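Local coordinates for protein similar to hydroxylamine oxidoreductase (Kuenenia stuttgartiensis, PDB 6H5L) that probably acts as an oxidoreductase, as the eight-heme, hydroxylamine-oxidoreductase-like component of a large multiheme reductase complex, at residues S174-Y184 / Q196-A206; K342-C350 / A359-D367. All coordinates share one frame; numbering follows the deposited sequence.

Contact 1 comes first along the chain and closes before contact 2 opens; both belong to the multiheme cytochrome part of the chain. Their centres are about 32 Å apart and their nearest atoms about 17 Å, so they do not touch. Contact 1 pairs helices 174-180 and 182-189 with helix 197-202, which holds both cysteines of the fourth CxxCH motif, near the middle of the chain. Contact 2 crosses helices 337-350 and 356-389 at the eighth motif, farther from the centre. Each thus secures one heme of the same electron-carrying array. They also approach each other between subunits, where the ring of His-197 meets that of Tyr-362 on a neighbouring copy.

Contact 1: residues S174-Y184 / Q196-A206; sequences SWEANTIVPWY and QHGCDMCHSGA. With HEC (heme c), chain F.
Tyr-184 and Asn-178 reach Asp-200 because each sets CG opposite its own backbone N (chi1 -171° in both), swinging phenol and amide across to helix 197-202. There they share one oxygen. Tyr-184 OH donates to Asp-200 OD1 at 2.7 Å on the syn lone pair, though equally close to OD2, with ring and carboxylate nearly coplanar. Asn-178 ND2, 2.9 Å from Asp-200 OD1, comes from above the carboxylate plane along an almost straight bond (167°). An acid suits this buried spot, since the two donors would probably stabilise its negative charge. Gln-48 holds the Tyr-184 hydroxyl.

The Tyr-184 ring is sandwiched: Gln-196 NE2 lies over the centre of one face, 3.3 Å from Tyr-184 CE2, while the Thr-179 methyl covers the other. A water joins Gln-196 OE1 to the carbonyl of Trp-183.

Cys-199, Cys-202 and His-203 form a CxxCH heme-binding motif, both sulfurs being bonded to the heme vinyl-derived carbons. His-203 NE2 binds the iron at 2.0 Å, and a water takes the opposite axial position, an arrangement consistent with the substrate-accessible heme of hydroxylamine oxidoreductase relatives. Histidine serves twice, because its other nitrogen, ND1, donates to Ser-174 O at 3.0 Å (146° at the hydrogen), from above the carbonyl plane. This bond helps to fix the rotation of the imidazole and may make it a slightly stronger electron donor to the iron. A further water links Ser-174 OG to Cys-202 O and Gly-205 N.

The broad indole of Trp-175 turns its edge to two backbone carbonyls of the motif, with CZ3 3.3 Å from Asp-200 O and CE3 3.4 Å from His-203 O, while the amide nitrogen of Asn-178 lies above one face.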
# COMPACT_ATOMS: atom_id res chain seq x y z
N SER A 174 -2.08 -37.58 -36.26
CA SER A 174 -3.48 -37.58 -35.85
C SER A 174 -4.42 -37.57 -37.04
O SER A 174 -5.43 -38.29 -37.05
CB SER A 174 -3.75 -36.38 -34.94
OG SER A 174 -4.97 -36.54 -34.24
N TRP A 175 -4.11 -36.77 -38.07
CA TRP A 175 -4.98 -36.73 -39.24
C TRP A 175 -4.88 -38.01 -40.05
O TRP A 175 -5.84 -38.37 -40.75
CB TRP A 175 -4.65 -35.53 -40.11
CG TRP A 175 -5.74 -35.22 -41.09
CD1 TRP A 175 -5.77 -35.53 -42.42
CD2 TRP A 175 -6.98 -34.56 -40.80
NE1 TRP A 175 -6.95 -35.09 -42.98
CE2 TRP A 175 -7.71 -34.50 -42.00
CE3 TRP A 175 -7.54 -34.02 -39.64
CZ2 TRP A 175 -8.97 -33.91 -42.08
CZ3 TRP A 175 -8.79 -33.43 -39.72
CH2 TRP A 175 -9.49 -33.38 -40.93
N GLU A 176 -3.74 -38.70 -39.98
CA GLU A 176 -3.63 -40.01 -40.62
C GLU A 176 -4.66 -40.97 -40.06
O GLU A 176 -5.46 -41.55 -40.80
CB GLU A 176 -2.21 -40.56 -40.43
CG GLU A 176 -2.02 -41.96 -41.00
CD GLU A 176 -0.74 -42.62 -40.53
OE1 GLU A 176 0.14 -41.90 -40.02
OE2 GLU A 176 -0.63 -43.85 -40.66
N ALA A 177 -4.67 -41.14 -38.73
CA ALA A 177 -5.58 -42.09 -38.10
C ALA A 177 -7.04 -41.77 -38.39
O ALA A 177 -7.88 -42.68 -38.43
CB ALA A 177 -5.33 -42.12 -36.60
N ASN A 178 -7.36 -40.49 -38.60
CA ASN A 178 -8.75 -40.10 -38.83
C ASN A 178 -9.28 -40.69 -40.13
O ASN A 178 -10.31 -41.36 -40.14
CB ASN A 178 -8.86 -38.58 -38.83
CG ASN A 178 -10.30 -38.10 -38.85
OD1 ASN A 178 -11.21 -38.82 -38.45
ND2 ASN A 178 -10.51 -36.87 -39.32
N THR A 179 -8.58 -40.44 -41.24
CA THR A 179 -9.09 -40.77 -42.56
C THR A 179 -8.50 -42.05 -43.14
O THR A 179 -8.91 -42.46 -44.24
CB THR A 179 -8.84 -39.61 -43.53
OG1 THR A 179 -7.43 -39.46 -43.75
CG2 THR A 179 -9.39 -38.31 -42.96
N ILE A 180 -7.56 -42.70 -42.46
CA ILE A 180 -6.97 -43.91 -43.02
C ILE A 180 -7.88 -45.11 -42.80
O ILE A 180 -7.85 -46.07 -43.58
CB ILE A 180 -5.57 -44.17 -42.45
CG1 ILE A 180 -4.80 -45.15 -43.34
CG2 ILE A 180 -5.65 -44.69 -41.02
CD1 ILE A 180 -3.39 -45.43 -42.87
N VAL A 181 -8.71 -45.09 -41.76
CA VAL A 181 -9.59 -46.23 -41.49
C VAL A 181 -10.69 -46.28 -42.54
O VAL A 181 -11.17 -45.23 -42.98
CB VAL A 181 -10.17 -46.13 -40.08
CG1 VAL A 181 -9.07 -46.32 -39.04
CG2 VAL A 181 -10.87 -44.79 -39.87
N PRO A 182 -11.10 -47.47 -42.99
CA PRO A 182 -12.02 -47.55 -44.13
C PRO A 182 -13.44 -47.10 -43.82
O PRO A 182 -14.16 -46.73 -44.74
CB PRO A 182 -11.98 -49.03 -44.52
CG PRO A 182 -11.63 -49.73 -43.25
CD PRO A 182 -10.70 -48.81 -42.51
N TRP A 183 -13.85 -47.12 -42.55
CA TRP A 183 -15.23 -46.75 -42.22
C TRP A 183 -15.46 -45.25 -42.22
O TRP A 183 -16.60 -44.82 -42.05
CB TRP A 183 -15.64 -47.35 -40.88
CG TRP A 183 -14.72 -47.03 -39.74
CD1 TRP A 183 -14.76 -45.93 -38.93
CD2 TRP A 183 -13.63 -47.84 -39.26
NE1 TRP A 183 -13.76 -46.00 -37.98
CE2 TRP A 183 -13.05 -47.16 -38.17
CE3 TRP A 183 -13.08 -49.06 -39.66
CZ2 TRP A 183 -11.96 -47.67 -37.47
CZ3 TRP A 183 -12.00 -49.56 -38.96
CH2 TRP A 183 -11.45 -48.86 -37.88
N TYR A 184 -14.41 -44.44 -42.39
CA TYR A 184 -14.61 -43.01 -42.57
C TYR A 184 -15.20 -42.72 -43.95
O TYR A 184 -16.23 -42.04 -44.07
CB TYR A 184 -13.29 -42.26 -42.38
CG TYR A 184 -13.41 -40.75 -42.33
CD1 TYR A 184 -13.56 -40.00 -43.49
CD2 TYR A 184 -13.36 -40.06 -41.12
CE1 TYR A 184 -13.67 -38.62 -43.45
CE2 TYR A 184 -13.46 -38.68 -41.07
CZ TYR A 184 -13.62 -37.97 -42.24
OH TYR A 184 -13.73 -36.60 -42.21
N GLN A 196 -19.33 -37.22 -38.78
CA GLN A 196 -17.99 -37.28 -38.23
C GLN A 196 -17.41 -35.89 -37.98
O GLN A 196 -16.19 -35.70 -38.06
CB GLN A 196 -17.09 -38.09 -39.16
CG GLN A 196 -17.67 -39.45 -39.50
CD GLN A 196 -16.89 -40.19 -40.56
OE1 GLN A 196 -16.56 -41.36 -40.40
NE2 GLN A 196 -16.59 -39.51 -41.66
N HIS A 197 -18.27 -34.91 -37.69
CA HIS A 197 -17.84 -33.53 -37.45
C HIS A 197 -16.82 -33.46 -36.32
O HIS A 197 -15.78 -32.81 -36.45
CB HIS A 197 -19.06 -32.66 -37.13
CG HIS A 197 -18.73 -31.30 -36.62
ND1 HIS A 197 -18.60 -30.20 -37.44
CD2 HIS A 197 -18.51 -30.85 -35.36
CE1 HIS A 197 -18.32 -29.14 -36.71
NE2 HIS A 197 -18.25 -29.50 -35.44
N GLY A 198 -17.12 -34.11 -35.19
CA GLY A 198 -16.19 -34.11 -34.08
C GLY A 198 -14.89 -34.84 -34.35
O GLY A 198 -13.88 -34.54 -33.71
N CYS A 199 -14.90 -35.77 -35.31
CA CYS A 199 -13.69 -36.53 -35.61
C CYS A 199 -12.62 -35.64 -36.23
O CYS A 199 -11.47 -35.61 -35.77
CB CYS A 199 -14.02 -37.70 -36.53
SG CYS A 199 -15.33 -38.80 -35.91
N ASP A 200 -12.98 -34.90 -37.28
CA ASP A 200 -12.02 -33.99 -37.91
C ASP A 200 -11.59 -32.88 -36.96
O ASP A 200 -10.47 -32.38 -37.05
CB ASP A 200 -12.62 -33.38 -39.18
CG ASP A 200 -13.01 -34.43 -40.20
OD1 ASP A 200 -13.12 -35.62 -39.82
OD2 ASP A 200 -13.20 -34.07 -41.38
N MET A 201 -12.47 -32.49 -36.03
CA MET A 201 -12.17 -31.42 -35.09
C MET A 201 -11.23 -31.87 -33.98
O MET A 201 -10.41 -31.08 -33.52
CB MET A 201 -13.48 -30.89 -34.50
CG MET A 201 -13.37 -29.55 -33.80
SD MET A 201 -15.00 -28.87 -33.44
CE MET A 201 -14.58 -27.45 -32.44
N CYS A 202 -11.33 -33.14 -33.57
CA CYS A 202 -10.51 -33.66 -32.49
C CYS A 202 -9.17 -34.19 -32.97
O CYS A 202 -8.18 -34.14 -32.22
CB CYS A 202 -11.26 -34.77 -31.75
SG CYS A 202 -10.65 -35.16 -30.09
N HIS A 203 -9.10 -34.70 -34.21
CA HIS A 203 -7.85 -35.14 -34.81
C HIS A 203 -7.16 -34.04 -35.61
O HIS A 203 -6.35 -34.35 -36.49
CB HIS A 203 -8.09 -36.36 -35.70
CG HIS A 203 -8.37 -37.62 -34.94
ND1 HIS A 203 -7.45 -38.65 -34.85
CD2 HIS A 203 -9.45 -38.01 -34.22
CE1 HIS A 203 -7.96 -39.63 -34.12
NE2 HIS A 203 -9.17 -39.26 -33.73
N SER A 204 -7.43 -32.78 -35.29
CA SER A 204 -6.85 -31.64 -35.97
C SER A 204 -5.53 -31.18 -35.35
O SER A 204 -4.99 -30.16 -35.78
CB SER A 204 -7.83 -30.47 -35.99
OG SER A 204 -8.10 -29.99 -34.68
N GLY A 205 -5.02 -31.90 -34.36
CA GLY A 205 -3.81 -31.48 -33.68
C GLY A 205 -2.53 -31.89 -34.39
O GLY A 205 -1.46 -31.91 -33.78
N ALA A 206 -2.64 -32.22 -35.67
CA ALA A 206 -1.48 -32.65 -36.45
C ALA A 206 -0.77 -31.49 -37.13
O ALA A 206 0.46 -31.47 -37.21
CB ALA A 206 -1.89 -33.70 -37.48
FE HEC F . -9.92 -40.75 -32.65
CHA HEC F . -7.71 -42.85 -31.17
CHB HEC F . -10.02 -42.56 -35.44
CHC HEC F . -12.98 -39.27 -33.52
CHD HEC F . -9.55 -38.43 -30.21
NA HEC F . -9.01 -42.40 -33.21
C1A HEC F . -8.14 -43.16 -32.45
C2A HEC F . -7.78 -44.33 -33.25
C3A HEC F . -8.42 -44.24 -34.42
C4A HEC F . -9.21 -43.02 -34.42
CMA HEC F . -8.33 -45.26 -35.58
CAA HEC F . -6.83 -45.48 -32.85
CBA HEC F . -5.44 -44.94 -32.56
CGA HEC F . -4.63 -44.95 -33.83
O1A HEC F . -4.07 -43.88 -34.16
O2A HEC F . -4.56 -46.01 -34.50
NB HEC F . -11.25 -40.83 -34.24
C1B HEC F . -11.13 -41.78 -35.23
C2B HEC F . -12.38 -41.82 -35.97
C3B HEC F . -13.21 -40.90 -35.44
C4B HEC F . -12.50 -40.27 -34.34
CMB HEC F . -12.56 -42.80 -37.16
CAB HEC F . -14.67 -40.47 -35.79
CBB HEC F . -15.17 -40.80 -37.21
NC HEC F . -11.06 -39.11 -32.02
C1C HEC F . -12.31 -38.72 -32.44
C2C HEC F . -12.83 -37.73 -31.51
C3C HEC F . -11.83 -37.42 -30.66
C4C HEC F . -10.73 -38.33 -30.92
CMC HEC F . -14.14 -36.94 -31.72
CAC HEC F . -11.85 -36.37 -29.52
CBC HEC F . -12.93 -36.70 -28.47
ND HEC F . -8.80 -40.66 -30.93
C1D HEC F . -8.79 -39.57 -30.08
C2D HEC F . -7.84 -39.82 -29.02
C3D HEC F . -7.25 -41.21 -29.32
C4D HEC F . -7.92 -41.65 -30.53
CMD HEC F . -7.51 -38.87 -27.85
CAD HEC F . -6.19 -42.01 -28.52
CBD HEC F . -6.58 -42.10 -27.05
CGD HEC F . -5.51 -42.87 -26.32
O1D HEC F . -4.65 -43.47 -27.00
O2D HEC F . -5.53 -42.89 -25.06
O HOH W 1 -5.11 -34.40 -32.76
O HOH W 2 -17.36 -43.98 -39.68
O HOH W 3 -11.20 -41.81 -31.34

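Contact 2: residues K342-C350 / A359-D367; sequences KRSYWLEVC and ADTYLKSLD. With HEC (heme c), chain J.
Arg-343 and Asp-367 meet end-on in a two-pronged salt bridge. Arg-343 NH2 points at Asp-367 OD1, 2.9 Å away, in a practically straight bond (178°) on the syn lone pair; Arg-343 NH1 reaches Asp-367 OD2 at 2.7 Å, also from the syn side but somewhat out of the carboxylate plane. With guanidinium and carboxylate nearly coplanar, both prongs can form at once. Arginine fits because it offers two parallel N-H groups on a long chain, bent at chi2 and chi3 as it slides past Leu-363 in the opposite direction. The CB of Leu-363 lies over one face of the guanidinium, and its CD1 is 3.6 Å from Arg-343 CD. Cutting Arg-343 back to an alanine is likely to leave the buried carboxylate of Asp-367 without its opposite charge, though still bonded to Trp-302, and to uncover this flank of Leu-363.

Leu-363 is the knob of the interface, set in a hole formed by Arg-343, Trp-346, Leu-347 and Cys-350. Its CD1 packs 3.9 Å from Leu-347 CD2; its other methyl, CD2, faces a ring methyl of the heme bonded to Cys-350. Arg-343, Trp-346 and Leu-363 also border a second heme. Small side chains let the helices close in, with Ala-359 CB against Cys-350 CB.

Around this shell, Trp-302 donates to Asp-367 OD1, and the indole N-H of Trp-346 is held by the carbonyl of Lys-299. The Tyr-362 ring covers a methyl of the Cys-350 heme with one face, CE1 lying 3.5 Å from the heme CMA.

The segments 342-350 and 359-367 cross at 133°, and Cys-350 SG is bonded to the heme CAB; this is the first cysteine of a CxxCH motif, completed by Cys-353 and His-354 between the helices, as in multiheme c-type cytochromes.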
# COMPACT_ATOMS: atom_id res chain seq x y z
N LYS A 342 10.78 -47.54 -19.66
CA LYS A 342 9.69 -46.57 -19.66
C LYS A 342 9.01 -46.51 -18.31
O LYS A 342 8.70 -45.42 -17.81
CB LYS A 342 8.68 -46.91 -20.76
CG LYS A 342 9.14 -46.64 -22.18
CD LYS A 342 8.03 -46.97 -23.16
CE LYS A 342 8.48 -46.78 -24.60
NZ LYS A 342 7.42 -47.21 -25.56
N ARG A 343 8.76 -47.67 -17.70
CA ARG A 343 8.15 -47.71 -16.37
C ARG A 343 9.05 -47.03 -15.34
O ARG A 343 8.57 -46.35 -14.43
CB ARG A 343 7.86 -49.15 -15.97
CG ARG A 343 7.41 -49.36 -14.53
CD ARG A 343 6.16 -48.55 -14.21
NE ARG A 343 5.10 -48.76 -15.18
CZ ARG A 343 4.26 -49.80 -15.16
NH1 ARG A 343 4.37 -50.72 -14.21
NH2 ARG A 343 3.32 -49.92 -16.08
N SER A 344 10.37 -47.19 -15.48
CA SER A 344 11.30 -46.52 -14.57
C SER A 344 11.25 -45.01 -14.74
O SER A 344 11.40 -44.28 -13.75
CB SER A 344 12.72 -47.03 -14.79
OG SER A 344 13.24 -46.58 -16.03
N TYR A 345 11.05 -44.53 -15.97
CA TYR A 345 10.90 -43.09 -16.17
C TYR A 345 9.64 -42.57 -15.48
O TYR A 345 9.65 -41.48 -14.90
CB TYR A 345 10.86 -42.77 -17.67
CG TYR A 345 12.03 -43.30 -18.47
CD1 TYR A 345 13.26 -43.54 -17.87
CD2 TYR A 345 11.89 -43.56 -19.83
CE1 TYR A 345 14.32 -44.02 -18.61
CE2 TYR A 345 12.95 -44.05 -20.57
CZ TYR A 345 14.16 -44.28 -19.95
OH TYR A 345 15.22 -44.76 -20.69
N TRP A 346 8.55 -43.34 -15.54
CA TRP A 346 7.35 -42.99 -14.79
C TRP A 346 7.64 -42.92 -13.30
O TRP A 346 7.19 -42.00 -12.61
CB TRP A 346 6.23 -44.00 -15.06
CG TRP A 346 5.57 -43.86 -16.39
CD1 TRP A 346 5.70 -44.69 -17.47
CD2 TRP A 346 4.66 -42.83 -16.79
NE1 TRP A 346 4.93 -44.24 -18.51
CE2 TRP A 346 4.28 -43.10 -18.12
CE3 TRP A 346 4.12 -41.70 -16.15
CZ2 TRP A 346 3.39 -42.28 -18.82
CZ3 TRP A 346 3.25 -40.90 -16.85
CH2 TRP A 346 2.89 -41.19 -18.17
N LEU A 347 8.40 -43.90 -12.78
CA LEU A 347 8.69 -43.93 -11.35
C LEU A 347 9.54 -42.74 -10.92
O LEU A 347 9.46 -42.31 -9.77
CB LEU A 347 9.39 -45.25 -11.00
CG LEU A 347 8.51 -46.49 -11.11
CD1 LEU A 347 9.29 -47.76 -10.81
CD2 LEU A 347 7.30 -46.37 -10.19
N GLU A 348 10.34 -42.18 -11.84
CA GLU A 348 11.08 -40.96 -11.52
C GLU A 348 10.13 -39.79 -11.29
O GLU A 348 10.39 -38.93 -10.44
CB GLU A 348 12.07 -40.64 -12.63
CG GLU A 348 13.10 -41.73 -12.89
CD GLU A 348 14.18 -41.29 -13.85
OE1 GLU A 348 15.37 -41.37 -13.49
OE2 GLU A 348 13.83 -40.85 -14.97
N VAL A 349 9.02 -39.75 -12.03
CA VAL A 349 8.02 -38.70 -11.81
C VAL A 349 7.34 -38.90 -10.46
O VAL A 349 7.26 -37.97 -9.64
CB VAL A 349 7.00 -38.68 -12.96
CG1 VAL A 349 5.79 -37.84 -12.58
CG2 VAL A 349 7.64 -38.15 -14.22
N CYS A 350 6.84 -40.11 -10.21
CA CYS A 350 6.09 -40.36 -8.99
C CYS A 350 6.96 -40.25 -7.74
O CYS A 350 6.47 -39.87 -6.68
CB CYS A 350 5.44 -41.74 -9.04
SG CYS A 350 4.72 -42.21 -10.63
N ALA A 359 4.67 -45.99 -5.39
CA ALA A 359 4.46 -45.72 -6.81
C ALA A 359 4.56 -47.00 -7.63
O ALA A 359 3.70 -47.27 -8.48
CB ALA A 359 5.48 -44.70 -7.30
N ASP A 360 5.60 -47.80 -7.39
CA ASP A 360 5.76 -49.05 -8.13
C ASP A 360 4.64 -50.03 -7.81
O ASP A 360 4.15 -50.73 -8.71
CB ASP A 360 7.12 -49.67 -7.81
CG ASP A 360 7.42 -50.89 -8.65
OD1 ASP A 360 7.34 -50.80 -9.90
OD2 ASP A 360 7.75 -51.95 -8.07
N THR A 361 4.22 -50.09 -6.55
CA THR A 361 3.09 -50.93 -6.18
C THR A 361 1.83 -50.52 -6.93
O THR A 361 1.05 -51.38 -7.38
CB THR A 361 2.85 -50.87 -4.67
OG1 THR A 361 3.99 -51.41 -3.98
CG2 THR A 361 1.61 -51.65 -4.28
N TYR A 362 1.60 -49.21 -7.07
CA TYR A 362 0.39 -48.76 -7.76
C TYR A 362 0.45 -49.07 -9.25
O TYR A 362 -0.51 -49.61 -9.81
CB TYR A 362 0.18 -47.26 -7.54
CG TYR A 362 -1.17 -46.83 -8.06
CD1 TYR A 362 -2.30 -46.92 -7.26
CD2 TYR A 362 -1.32 -46.37 -9.36
CE1 TYR A 362 -3.54 -46.56 -7.73
CE2 TYR A 362 -2.56 -46.00 -9.84
CZ TYR A 362 -3.67 -46.10 -9.02
OH TYR A 362 -4.91 -45.73 -9.49
N LEU A 363 1.55 -48.71 -9.91
CA LEU A 363 1.66 -48.96 -11.34
C LEU A 363 1.67 -50.46 -11.65
O LEU A 363 1.20 -50.87 -12.72
CB LEU A 363 2.90 -48.28 -11.90
CG LEU A 363 2.86 -46.75 -11.86
CD1 LEU A 363 4.14 -46.15 -12.42
CD2 LEU A 363 1.65 -46.23 -12.62
N LYS A 364 2.19 -51.27 -10.73
CA LYS A 364 2.07 -52.72 -10.89
C LYS A 364 0.62 -53.17 -10.77
O LYS A 364 0.23 -54.17 -11.39
CB LYS A 364 2.94 -53.44 -9.85
CG LYS A 364 4.37 -53.65 -10.32
CD LYS A 364 5.34 -53.68 -9.15
CE LYS A 364 5.04 -54.80 -8.18
NZ LYS A 364 5.98 -54.77 -7.01
N SER A 365 -0.20 -52.46 -10.00
CA SER A 365 -1.63 -52.75 -9.95
C SER A 365 -2.32 -52.32 -11.24
O SER A 365 -3.28 -52.97 -11.67
CB SER A 365 -2.27 -52.07 -8.75
OG SER A 365 -1.68 -52.50 -7.54
N LEU A 366 -1.85 -51.24 -11.87
CA LEU A 366 -2.34 -50.88 -13.19
C LEU A 366 -2.08 -51.99 -14.20
O LEU A 366 -2.95 -52.31 -15.02
CB LEU A 366 -1.69 -49.57 -13.66
CG LEU A 366 -1.85 -49.22 -15.14
CD1 LEU A 366 -3.31 -48.93 -15.47
CD2 LEU A 366 -0.97 -48.04 -15.52
N ASP A 367 -0.89 -52.59 -14.15
CA ASP A 367 -0.59 -53.71 -15.03
C ASP A 367 -1.50 -54.90 -14.75
O ASP A 367 -2.00 -55.54 -15.68
CB ASP A 367 0.88 -54.12 -14.88
CG ASP A 367 1.84 -52.99 -15.24
OD1 ASP A 367 1.48 -52.15 -16.08
OD2 ASP A 367 2.95 -52.96 -14.67
FE HEC J . 0.39 -38.88 -6.41
CHA HEC J . -2.30 -38.94 -4.31
CHB HEC J . -0.37 -42.11 -7.42
CHC HEC J . 2.90 -38.79 -8.77
CHD HEC J . 1.35 -35.80 -5.26
NA HEC J . -1.08 -40.26 -5.98
C1A HEC J . -2.06 -40.09 -5.01
C2A HEC J . -2.78 -41.35 -4.88
C3A HEC J . -2.24 -42.22 -5.74
C4A HEC J . -1.17 -41.55 -6.45
CMA HEC J . -2.69 -43.68 -5.94
CAA HEC J . -3.95 -41.64 -3.93
CBA HEC J . -3.44 -41.68 -2.50
CGA HEC J . -4.49 -42.21 -1.57
O1A HEC J . -4.23 -42.26 -0.34
O2A HEC J . -5.59 -42.59 -2.05
NB HEC J . 1.15 -40.22 -7.81
C1B HEC J . 0.64 -41.47 -8.10
C2B HEC J . 1.35 -41.99 -9.25
C3B HEC J . 2.26 -41.08 -9.62
C4B HEC J . 2.14 -39.94 -8.72
CMB HEC J . 1.09 -43.38 -9.88
CAB HEC J . 3.27 -41.17 -10.79
CBB HEC J . 2.55 -41.19 -12.16
NC HEC J . 1.85 -37.56 -6.91
C1C HEC J . 2.77 -37.70 -7.93
C2C HEC J . 3.51 -36.46 -8.05
C3C HEC J . 3.16 -35.67 -7.02
C4C HEC J . 2.06 -36.32 -6.33
CMC HEC J . 4.72 -36.26 -8.99
CAC HEC J . 3.74 -34.27 -6.69
CBC HEC J . 3.52 -33.23 -7.81
ND HEC J . -0.38 -37.55 -5.02
C1D HEC J . 0.24 -36.36 -4.65
C2D HEC J . -0.46 -35.81 -3.51
C3D HEC J . -1.60 -36.80 -3.21
C4D HEC J . -1.47 -37.84 -4.21
CMD HEC J . -0.13 -34.51 -2.74
CAD HEC J . -2.67 -36.72 -2.11
CBD HEC J . -2.37 -37.77 -1.04
CGD HEC J . -3.66 -38.32 -0.49
O1D HEC J . -4.53 -38.74 -1.31
O2D HEC J . -3.82 -38.36 0.76